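Glyoxylate-induced Protein (PDB 1SQ4) is of uncertain function but is a two-barrel cupin protein that may act as a ureidoglycine aminohydrolase. Local coordinates at residues A31-P34 / K35-R39. Sequence-based numbering, arbitrary orientation.
Sequences AVIP and KGVMR
One face of the Pro34 ring is met by CG2 of Val37, which stands almost squarely above it, 4.3 Å from Pro34 CD. At the edge of the same ring, close to its plane, lies the amide N of Lys35, placed there by the chain's own course. The Pro34 carbonyl leans toward the side of the ring occupied by Val37 and accepts a weak hydrogen bond from Val37 N (3.4 Å, N-H...O 157°). This bond closes the first 3-10 turn, through Lys35 and Gly36. A second bond, Met38 N to Lys35 O (3.2 Å), carries the winding one residue further before Met38 forms the centre of an inverse gamma turn. Val37 CG2 also meets Ile33 CG2 at 3.6 Å, methyl against methyl, the two branched side chains slanting past each other. Ile33 presents this methyl with CG2 opposite the backbone N, whereas Val37 has CG1 there (chi1 -172°) and swings CG2 back over Pro34. The turn follows directly on strand 30-33, which pairs antiparallel with 239-244 in the sheet of the C-terminal cupin barrel; in this bicupin fold the chain then crosses to 52-57, an outer strand of the N-terminal barrel's sheet. Lys35 N hydrogen-bonds to Asp238 OD1, tying the start of the turn to the residue just ahead of strand 239-244. Phe245 of the second subunit packs on both Ile33 and Val37, extending their apolar contact into the subunit interface.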
loop_
_atom_site.group_PDB
_atom_site.type_symbol
_atom_site.label_atom_id
_atom_site.label_comp_id
_atom_site.label_asym_id
_atom_site.label_seq_id
_atom_site.Cartn_x
_atom_site.Cartn_y
_atom_site.Cartn_z
ATOM N N ALA A 31 -1.073 -4.969 17.212
ATOM C CA ALA A 31 -2.527 -5.040 17.141
ATOM C C ALA A 31 -3.115 -4.157 18.236
ATOM O O ALA A 31 -2.719 -4.262 19.393
ATOM C CB ALA A 31 -2.984 -6.473 17.343
ATOM N N VAL A 32 -4.037 -3.275 17.864
ATOM C CA VAL A 32 -4.697 -2.413 18.835
ATOM C C VAL A 32 -6.144 -2.830 18.909
ATOM O O VAL A 32 -6.812 -2.933 17.883
ATOM C CB VAL A 32 -4.721 -0.935 18.425
ATOM C CG1 VAL A 32 -5.326 -0.125 19.547
ATOM C CG2 VAL A 32 -3.335 -0.437 18.079
ATOM N N ILE A 33 -6.632 -3.063 20.118
ATOM C CA ILE A 33 -8.024 -3.463 20.310
ATOM C C ILE A 33 -8.739 -2.481 21.238
ATOM O O ILE A 33 -8.445 -2.411 22.437
ATOM C CB ILE A 33 -8.118 -4.851 20.934
ATOM C CG1 ILE A 33 -7.159 -5.793 20.226
ATOM C CG2 ILE A 33 -9.547 -5.380 20.808
ATOM C CD1 ILE A 33 -7.066 -7.098 20.940
ATOM N N PRO A 34 -9.683 -1.705 20.689
ATOM C CA PRO A 34 -10.471 -0.708 21.420
ATOM C C PRO A 34 -11.365 -1.311 22.475
ATOM O O PRO A 34 -11.760 -2.473 22.384
ATOM C CB PRO A 34 -11.301 -0.051 20.328
ATOM C CG PRO A 34 -10.436 -0.162 19.152
ATOM C CD PRO A 34 -9.931 -1.582 19.249
ATOM N N LYS A 35 -11.709 -0.500 23.462
ATOM C CA LYS A 35 -12.578 -0.959 24.526
ATOM C C LYS A 35 -13.978 -1.286 24.008
ATOM O O LYS A 35 -14.686 -2.072 24.621
ATOM C CB LYS A 35 -12.655 0.098 25.631
ATOM C CG LYS A 35 -13.099 1.461 25.158
ATOM C CD LYS A 35 -12.799 2.477 26.223
ATOM C CE LYS A 35 -14.061 3.075 26.758
ATOM N NZ LYS A 35 -14.721 3.810 25.664
ATOM N N GLY A 36 -14.359 -0.697 22.873
ATOM C CA GLY A 36 -15.682 -0.926 22.305
ATOM C C GLY A 36 -15.980 -2.341 21.842
ATOM O O GLY A 36 -17.076 -2.646 21.378
ATOM N N VAL A 37 -15.002 -3.218 21.970
ATOM C CA VAL A 37 -15.194 -4.587 21.556
ATOM C C VAL A 37 -15.958 -5.358 22.627
ATOM O O VAL A 37 -16.807 -6.211 22.326
ATOM C CB VAL A 37 -13.842 -5.247 21.321
ATOM C CG1 VAL A 37 -14.024 -6.611 20.703
ATOM C CG2 VAL A 37 -13.007 -4.356 20.436
HETATM N N MSE A 38 -15.640 -5.046 23.879
HETATM C CA MSE A 38 -16.243 -5.679 25.045
HETATM C C MSE A 38 -17.752 -5.479 25.098
HETATM O O MSE A 38 -18.239 -4.674 25.882
HETATM C CB MSE A 38 -15.655 -5.094 26.325
HETATM C CG MSE A 38 -14.203 -4.721 26.244
HETATM SE SE MSE A 38 -13.097 -6.018 27.094
HETATM C CE MSE A 38 -12.610 -7.010 25.496
ATOM N N ARG A 39 -18.489 -6.220 24.285
ATOM C CA ARG A 39 -19.938 -6.106 24.271
ATOM C C ARG A 39 -20.541 -7.248 25.059
ATOM O O ARG A 39 -19.843 -8.172 25.475
ATOM C CB ARG A 39 -20.462 -6.178 22.845
ATOM C CG ARG A 39 -19.783 -5.242 21.888
ATOM C CD ARG A 39 -20.281 -3.834 22.026
ATOM N NE ARG A 39 -21.627 -3.680 21.483
ATOM C CZ ARG A 39 -22.146 -2.511 21.108
ATOM N NH1 ARG A 39 -23.385 -2.439 20.630
ATOM N NH2 ARG A 39 -21.414 -1.409 21.199
#